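Local coordinates for protein nicotinate-nucleotide pyrophosphorylase (PDB 2I14) that binds zinc and probably makes nicotinate mononucleotide from nicotinate and phosphoribosyl pyrophosphate with ATP, a step of NAD biosynthesis, at residues A[42-55]-A[302-314]. Numbering follows the deposited sequence.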
ATOM      1  N   LYS A  42      54.713  -1.249  -4.680  1.00 86.01           N
ATOM      2  CA  LYS A  42      54.495  -2.026  -3.465  1.00 84.30           C
ATOM      3  C   LYS A  42      53.459  -3.138  -3.650  1.00 83.01           C
ATOM      4  O   LYS A  42      52.532  -3.023  -4.456  1.00 82.90           O
ATOM      5  CB  LYS A  42      54.087  -1.116  -2.305  1.00 83.65           C
ATOM      6  CG  LYS A  42      52.892  -0.238  -2.578  1.00 82.90           C
ATOM      7  CD  LYS A  42      52.401   0.408  -1.288  1.00 82.63           C
ATOM      8  CE  LYS A  42      53.463   1.282  -0.637  1.00 81.23           C
ATOM      9  NZ  LYS A  42      52.990   1.820   0.665  1.00 79.80           N
ATOM     10  N   LYS A  43      53.642  -4.217  -2.891  1.00 81.57           N
ATOM     11  CA  LYS A  43      52.767  -5.385  -2.943  1.00 79.59           C
ATOM     12  C   LYS A  43      51.459  -5.156  -2.189  1.00 77.75           C
ATOM     13  O   LYS A  43      51.454  -4.679  -1.049  1.00 77.57           O
ATOM     14  CB  LYS A  43      53.489  -6.611  -2.359  1.00 80.04           C
ATOM     15  CG  LYS A  43      53.802  -7.753  -3.350  1.00 81.54           C
ATOM     16  CD  LYS A  43      54.787  -7.351  -4.460  1.00 82.45           C
ATOM     17  CE  LYS A  43      55.564  -8.561  -5.018  1.00 83.22           C
ATOM     18  NZ  LYS A  43      54.719  -9.679  -5.569  1.00 83.01           N
ATOM     19  N   VAL A  44      50.352  -5.502  -2.841  1.00 75.35           N
ATOM     20  CA  VAL A  44      49.026  -5.354  -2.260  1.00 72.11           C
ATOM     21  C   VAL A  44      48.165  -6.559  -2.607  1.00 71.06           C
ATOM     22  O   VAL A  44      48.393  -7.240  -3.610  1.00 70.37           O
ATOM     23  CB  VAL A  44      48.297  -4.100  -2.791  1.00 71.54           C
ATOM     24  CG1 VAL A  44      48.999  -2.839  -2.313  1.00 71.72           C
ATOM     25  CG2 VAL A  44      48.236  -4.143  -4.321  1.00 70.55           C
ATOM     26  N   LEU A  45      47.179  -6.821  -1.758  1.00 69.43           N
ATOM     27  CA  LEU A  45      46.247  -7.910  -1.982  1.00 67.05           C
ATOM     28  C   LEU A  45      44.881  -7.266  -2.157  1.00 66.11           C
ATOM     29  O   LEU A  45      44.388  -6.574  -1.261  1.00 66.65           O
ATOM     30  CB  LEU A  45      46.224  -8.865  -0.788  1.00 66.96           C
ATOM     31  CG  LEU A  45      45.272 -10.067  -0.901  1.00 65.89           C
ATOM     32  CD1 LEU A  45      45.568 -10.845  -2.163  1.00 64.26           C
ATOM     33  CD2 LEU A  45      45.414 -10.956   0.324  1.00 63.64           C
ATOM     34  N   ALA A  46      44.287  -7.468  -3.325  1.00 64.33           N
ATOM     35  CA  ALA A  46      42.976  -6.910  -3.609  1.00 62.38           C
ATOM     36  C   ALA A  46      41.915  -8.016  -3.546  1.00 60.77           C
ATOM     37  O   ALA A  46      42.169  -9.176  -3.878  1.00 59.22           O
ATOM     38  CB  ALA A  46      42.976  -6.222  -4.983  1.00 61.65           C
ATOM     39  N   ASP A  47      40.727  -7.630  -3.093  1.00 59.45           N
ATOM     40  CA  ASP A  47      39.587  -8.520  -2.941  1.00 57.22           C
ATOM     41  C   ASP A  47      38.493  -8.158  -3.935  1.00 55.60           C
ATOM     42  O   ASP A  47      38.348  -6.995  -4.331  1.00 55.88           O
ATOM     43  CB  ASP A  47      39.007  -8.359  -1.533  1.00 60.40           C
ATOM     44  CG  ASP A  47      39.203  -9.586  -0.661  1.00 62.64           C
ATOM     45  OD1 ASP A  47      40.001 -10.466  -1.059  1.00 64.70           O
ATOM     46  OD2 ASP A  47      38.568  -9.660   0.426  1.00 61.73           O
ATOM     47  N   VAL A  48      37.720  -9.159  -4.338  1.00 52.84           N
ATOM     48  CA  VAL A  48      36.597  -8.932  -5.231  1.00 49.41           C
ATOM     49  C   VAL A  48      35.352  -9.456  -4.520  1.00 48.46           C
ATOM     50  O   VAL A  48      35.259 -10.647  -4.205  1.00 47.93           O
ATOM     51  CB  VAL A  48      36.776  -9.646  -6.563  1.00 47.03           C
ATOM     52  CG1 VAL A  48      35.508  -9.530  -7.366  1.00 48.14           C
ATOM     53  CG2 VAL A  48      37.906  -9.009  -7.334  1.00 47.67           C
ATOM     54  N   THR A  49      34.415  -8.553  -4.237  1.00 47.28           N
ATOM     55  CA  THR A  49      33.164  -8.915  -3.550  1.00 47.90           C
ATOM     56  C   THR A  49      31.997  -8.032  -4.004  1.00 45.43           C
ATOM     57  O   THR A  49      32.111  -7.254  -4.945  1.00 45.44           O
ATOM     58  CB  THR A  49      33.277  -8.703  -2.029  1.00 48.31           C
ATOM     59  OG1 THR A  49      33.443  -7.302  -1.786  1.00 51.33           O
ATOM     60  CG2 THR A  49      34.480  -9.439  -1.446  1.00 48.59           C
ATOM     61  N   THR A  50      30.869  -8.180  -3.332  1.00 43.99           N
ATOM     62  CA  THR A  50      29.692  -7.354  -3.592  1.00 44.63           C
ATOM     63  C   THR A  50      29.110  -7.183  -2.224  1.00 43.64           C
ATOM     64  O   THR A  50      29.234  -8.070  -1.375  1.00 42.99           O
ATOM     65  CB  THR A  50      28.568  -8.023  -4.434  1.00 44.51           C
ATOM     66  OG1 THR A  50      28.107  -9.209  -3.781  1.00 44.62           O
ATOM     67  CG2 THR A  50      29.054  -8.375  -5.785  1.00 46.11           C
ATOM     68  N   THR A  51      28.467  -6.045  -2.013  1.00 43.48           N
ATOM     69  CA  THR A  51      27.850  -5.768  -0.725  1.00 43.15           C
ATOM     70  C   THR A  51      26.389  -6.144  -0.838  1.00 42.29           C
ATOM     71  O   THR A  51      25.647  -6.106   0.138  1.00 41.90           O
ATOM     72  CB  THR A  51      27.963  -4.280  -0.359  1.00 42.86           C
ATOM     73  OG1 THR A  51      27.445  -3.493  -1.436  1.00 43.95           O
ATOM     74  CG2 THR A  51      29.417  -3.902  -0.104  1.00 39.04           C
ATOM     75  N   SER A  52      25.991  -6.525  -2.046  1.00 42.88           N
ATOM     76  CA  SER A  52      24.616  -6.919  -2.302  1.00 42.91           C
ATOM     77  C   SER A  52      24.521  -7.671  -3.614  1.00 42.11           C
ATOM     78  O   SER A  52      25.416  -7.609  -4.447  1.00 43.86           O
ATOM     79  CB  SER A  52      23.747  -5.679  -2.422  1.00 43.54           C
ATOM     80  OG  SER A  52      24.105  -4.985  -3.611  1.00 43.53           O
ATOM     81  N   LEU A  53      23.416  -8.367  -3.795  1.00 41.43           N
ATOM     82  CA  LEU A  53      23.153  -9.093  -5.025  1.00 40.42           C
ATOM     83  C   LEU A  53      21.901  -8.434  -5.581  1.00 39.66           C
ATOM     84  O   LEU A  53      21.142  -7.812  -4.854  1.00 40.37           O
ATOM     85  CB  LEU A  53      22.887 -10.576  -4.728  1.00 40.82           C
ATOM     86  CG  LEU A  53      24.112 -11.344  -4.227  1.00 39.98           C
ATOM     87  CD1 LEU A  53      23.675 -12.604  -3.505  1.00 39.95           C
ATOM     88  CD2 LEU A  53      25.030 -11.645  -5.405  1.00 40.21           C
ATOM     89  N   PRO A  54      21.661  -8.563  -6.881  1.00 40.36           N
ATOM     90  CA  PRO A  54      20.468  -7.944  -7.463  1.00 39.88           C
ATOM     91  C   PRO A  54      19.210  -8.281  -6.697  1.00 40.01           C
ATOM     92  O   PRO A  54      19.099  -9.363  -6.148  1.00 40.97           O
ATOM     93  CB  PRO A  54      20.445  -8.512  -8.870  1.00 37.82           C
ATOM     94  CG  PRO A  54      21.902  -8.645  -9.173  1.00 38.30           C
ATOM     95  CD  PRO A  54      22.445  -9.261  -7.913  1.00 39.83           C
ATOM     96  N   ASN A  55      18.276  -7.338  -6.648  1.00 41.19           N
ATOM     97  CA  ASN A  55      16.989  -7.532  -5.983  1.00 42.94           C
ATOM     98  C   ASN A  55      17.113  -8.025  -4.546  1.00 44.08           C
ATOM     99  O   ASN A  55      16.146  -8.511  -3.949  1.00 44.87           O
ATOM    100  CB  ASN A  55      16.164  -8.493  -6.822  1.00 42.43           C
ATOM    101  CG  ASN A  55      16.090  -8.047  -8.257  1.00 44.31           C
ATOM    102  OD1 ASN A  55      15.359  -7.119  -8.572  1.00 45.91           O
ATOM    103  ND2 ASN A  55      16.876  -8.678  -9.135  1.00 44.46           N
ATOM    104  N   LYS A 302      20.396  -8.448 -14.468  1.00 38.58           N
ATOM    105  CA  LYS A 302      21.238  -7.389 -13.939  1.00 38.99           C
ATOM    106  C   LYS A 302      22.562  -7.928 -13.429  1.00 39.44           C
ATOM    107  O   LYS A 302      22.603  -8.978 -12.796  1.00 40.95           O
ATOM    108  CB  LYS A 302      20.564  -6.689 -12.764  1.00 39.40           C
ATOM    109  CG  LYS A 302      19.185  -6.128 -13.024  1.00 42.61           C
ATOM    110  CD  LYS A 302      18.639  -5.516 -11.731  1.00 41.50           C
ATOM    111  CE  LYS A 302      17.123  -5.440 -11.733  1.00 40.90           C
ATOM    112  NZ  LYS A 302      16.652  -5.073 -10.373  1.00 40.40           N
ATOM    113  N   PRO A 303      23.660  -7.201 -13.675  1.00 39.20           N
ATOM    114  CA  PRO A 303      25.005  -7.579 -13.236  1.00 40.14           C
ATOM    115  C   PRO A 303      25.086  -7.646 -11.714  1.00 42.37           C
ATOM    116  O   PRO A 303      24.208  -7.140 -11.022  1.00 43.86           O
ATOM    117  CB  PRO A 303      25.865  -6.451 -13.771  1.00 38.64           C
ATOM    118  CG  PRO A 303      25.132  -6.030 -15.001  1.00 39.26           C
ATOM    119  CD  PRO A 303      23.712  -6.033 -14.567  1.00 38.49           C
ATOM    120  N   VAL A 304      26.143  -8.266 -11.196  1.00 44.71           N
ATOM    121  CA  VAL A 304      26.365  -8.366  -9.751  1.00 45.13           C
ATOM    122  C   VAL A 304      27.352  -7.247  -9.470  1.00 45.70           C
ATOM    123  O   VAL A 304      28.424  -7.231 -10.050  1.00 45.40           O
ATOM    124  CB  VAL A 304      26.990  -9.739  -9.373  1.00 44.57           C
ATOM    125  CG1 VAL A 304      27.218  -9.829  -7.878  1.00 43.59           C
ATOM    126  CG2 VAL A 304      26.069 -10.862  -9.822  1.00 43.10           C
ATOM    127  N   ASP A 305      26.978  -6.307  -8.606  1.00 48.46           N
ATOM    128  CA  ASP A 305      27.831  -5.152  -8.296  1.00 51.45           C
ATOM    129  C   ASP A 305      29.147  -5.607  -7.683  1.00 51.18           C
ATOM    130  O   ASP A 305      29.375  -5.418  -6.487  1.00 52.19           O
ATOM    131  CB  ASP A 305      27.110  -4.185  -7.325  1.00 54.67           C
ATOM    132  CG  ASP A 305      27.531  -2.716  -7.523  1.00 58.68           C
ATOM    133  OD1 ASP A 305      27.246  -1.856  -6.639  1.00 60.15           O
ATOM    134  OD2 ASP A 305      28.142  -2.417  -8.577  1.00 61.20           O
ATOM    135  N   PHE A 306      30.003  -6.210  -8.506  1.00 51.10           N
ATOM    136  CA  PHE A 306      31.311  -6.710  -8.067  1.00 49.94           C
ATOM    137  C   PHE A 306      32.339  -5.577  -8.001  1.00 49.90           C
ATOM    138  O   PHE A 306      32.437  -4.776  -8.923  1.00 50.66           O
ATOM    139  CB  PHE A 306      31.800  -7.812  -9.029  1.00 46.48           C
ATOM    140  CG  PHE A 306      31.404  -9.205  -8.620  1.00 44.33           C
ATOM    141  CD1 PHE A 306      30.965 -10.128  -9.567  1.00 44.22           C
ATOM    142  CD2 PHE A 306      31.480  -9.605  -7.290  1.00 44.31           C
ATOM    143  CE1 PHE A 306      30.601 -11.429  -9.199  1.00 42.51           C
ATOM    144  CE2 PHE A 306      31.118 -10.905  -6.906  1.00 43.89           C
ATOM    145  CZ  PHE A 306      30.676 -11.818  -7.867  1.00 42.81           C
ATOM    146  N   ALA A 307      33.101  -5.507  -6.918  1.00 50.03           N
ATOM    147  CA  ALA A 307      34.105  -4.460  -6.797  1.00 52.24           C
ATOM    148  C   ALA A 307      35.461  -5.002  -6.359  1.00 53.45           C
ATOM    149  O   ALA A 307      35.539  -5.942  -5.574  1.00 53.46           O
ATOM    150  CB  ALA A 307      33.630  -3.391  -5.824  1.00 50.98           C
ATOM    151  N   LEU A 308      36.528  -4.400  -6.876  1.00 55.59           N
ATOM    152  CA  LEU A 308      37.893  -4.796  -6.535  1.00 57.10           C
ATOM    153  C   LEU A 308      38.450  -3.802  -5.511  1.00 58.67           C
ATOM    154  O   LEU A 308      38.646  -2.621  -5.816  1.00 58.96           O
ATOM    155  CB  LEU A 308      38.764  -4.791  -7.801  1.00 57.01           C
ATOM    156  CG  LEU A 308      40.244  -5.182  -7.694  1.00 57.58           C
ATOM    157  CD1 LEU A 308      41.072  -4.099  -7.001  1.00 57.38           C
ATOM    158  CD2 LEU A 308      40.339  -6.493  -6.933  1.00 57.68           C
ATOM    159  N   ASP A 309      38.710  -4.270  -4.296  1.00 60.37           N
ATOM    160  CA  ASP A 309      39.241  -3.385  -3.259  1.00 62.04           C
ATOM    161  C   ASP A 309      40.441  -3.953  -2.508  1.00 62.63           C
ATOM    162  O   ASP A 309      40.377  -5.058  -1.972  1.00 60.84           O
ATOM    163  CB  ASP A 309      38.163  -3.058  -2.229  1.00 62.81           C
ATOM    164  CG  ASP A 309      36.872  -2.594  -2.860  1.00 64.58           C
ATOM    165  OD1 ASP A 309      36.917  -1.805  -3.827  1.00 66.14           O
ATOM    166  OD2 ASP A 309      35.803  -3.010  -2.374  1.00 65.51           O
ATOM    167  N   ILE A 310      41.528  -3.183  -2.456  1.00 64.63           N
ATOM    168  CA  ILE A 310      42.727  -3.612  -1.732  1.00 65.13           C
ATOM    169  C   ILE A 310      42.406  -3.702  -0.239  1.00 65.02           C
ATOM    170  O   ILE A 310      42.033  -2.721   0.395  1.00 63.89           O
ATOM    171  CB  ILE A 310      43.906  -2.649  -1.984  1.00 64.09           C
ATOM    172  CG1 ILE A 310      43.395  -1.220  -2.110  1.00 64.37           C
ATOM    173  CG2 ILE A 310      44.617  -3.029  -3.268  1.00 63.95           C
ATOM    174  CD1 ILE A 310      44.416  -0.274  -2.698  1.00 66.80           C
ATOM    175  N   VAL A 311      42.526  -4.909   0.297  1.00 66.64           N
ATOM    176  CA  VAL A 311      42.238  -5.181   1.699  1.00 68.63           C
ATOM    177  C   VAL A 311      43.512  -5.393   2.513  1.00 70.84           C
ATOM    178  O   VAL A 311      43.460  -5.580   3.729  1.00 70.14           O
ATOM    179  CB  VAL A 311      41.373  -6.434   1.835  1.00 67.72           C
ATOM    180  CG1 VAL A 311      40.129  -6.300   0.978  1.00 67.55           C
ATOM    181  CG2 VAL A 311      42.169  -7.643   1.415  1.00 67.58           C
ATOM    182  N   GLU A 312      44.656  -5.369   1.834  1.00 73.67           N
ATOM    183  CA  GLU A 312      45.938  -5.546   2.498  1.00 76.02           C
ATOM    184  C   GLU A 312      47.077  -5.002   1.637  1.00 77.40           C
ATOM    185  O   GLU A 312      47.145  -5.269   0.435  1.00 77.61           O
ATOM    186  CB  GLU A 312      46.170  -7.028   2.800  1.00 77.40           C
ATOM    187  CG  GLU A 312      47.181  -7.278   3.914  1.00 78.91           C
ATOM    188  CD  GLU A 312      47.330  -8.751   4.262  1.00 79.86           C
ATOM    189  OE1 GLU A 312      47.799  -9.521   3.392  1.00 80.23           O
ATOM    190  OE2 GLU A 312      46.978  -9.133   5.403  1.00 79.51           O
ATOM    191  N   VAL A 313      47.962  -4.229   2.264  1.00 78.36           N
ATOM    192  CA  VAL A 313      49.107  -3.642   1.578  1.00 79.55           C
ATOM    193  C   VAL A 313      50.383  -3.970   2.350  1.00 80.25           C
ATOM    194  O   VAL A 313      50.563  -3.519   3.480  1.00 80.40           O
ATOM    195  CB  VAL A 313      48.968  -2.112   1.477  1.00 79.51           C
ATOM    196  CG1 VAL A 313      50.056  -1.543   0.570  1.00 79.79           C
ATOM    197  CG2 VAL A 313      47.593  -1.756   0.955  1.00 79.88           C
ATOM    198  N   GLU A 314      51.261  -4.758   1.735  1.00 81.22           N
ATOM    199  CA  GLU A 314      52.520  -5.164   2.362  1.00 81.92           C
ATOM    200  C   GLU A 314      52.280  -5.919   3.671  1.00 81.77           C
ATOM    201  O   GLU A 314      52.833  -5.571   4.715  1.00 81.67           O
ATOM    202  CB  GLU A 314      53.404  -3.945   2.631  1.00 82.98           C
ATOM    203  CG  GLU A 314      54.751  -3.986   1.937  1.00 84.67           C
ATOM    204  CD  GLU A 314      54.874  -2.949   0.829  1.00 86.21           C
ATOM    205  OE1 GLU A 314      54.833  -1.734   1.140  1.00 85.78           O
ATOM    206  OE2 GLU A 314      55.014  -3.352  -0.350  1.00 86.85           O
TER
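Leu45 meets both Val311 and Glu312 in a classic beta bulge that shifts the register by one between Leu45 and Ala46 in the antiparallel pairing of strands 43-49 and 307-313, neighbours in the chain's large antiparallel sheet. Backbone bonds carry the pairing. Leu45 N reaches Glu312 O at 2.7 Å; Leu45 O takes Val311 N at 2.9 Å and, weakly, Glu312 N. Beyond the bulge, Asp47 pairs with Asp309 and Thr49 with Ala307, each through two N-H...O bonds. Apolar side chains line the face bearing Val44, Ala46 and Val48: Ala46 CB touches Leu308 CD2, and Val48 CG2 lies 3.5 Å from that same methyl. Val48 CG1, anti to the backbone N (chi1 172°), comes within 4.0 Å of Phe306 CD2. Val304 CG1 sits over the centre of one face of this ring, 3.9 Å above its plane, and Phe88 also meets the ring. Replacing Phe306 by alanine is likely to cost Val304 CG1 its aromatic floor and Val48 CG1 its contact with CD2. On the sheet face that carries Leu45 and Asp47, Asp47 CB meets Val311 CG1 of the bulge, while Asp47 OD1 is hydrogen-bonded to Gln96 NE2. Beyond Val313, Glu314 OE2 accepts a hydrogen bond from Lys43 N at 3.0 Å, on its anti side and 33° out of the carboxylate plane.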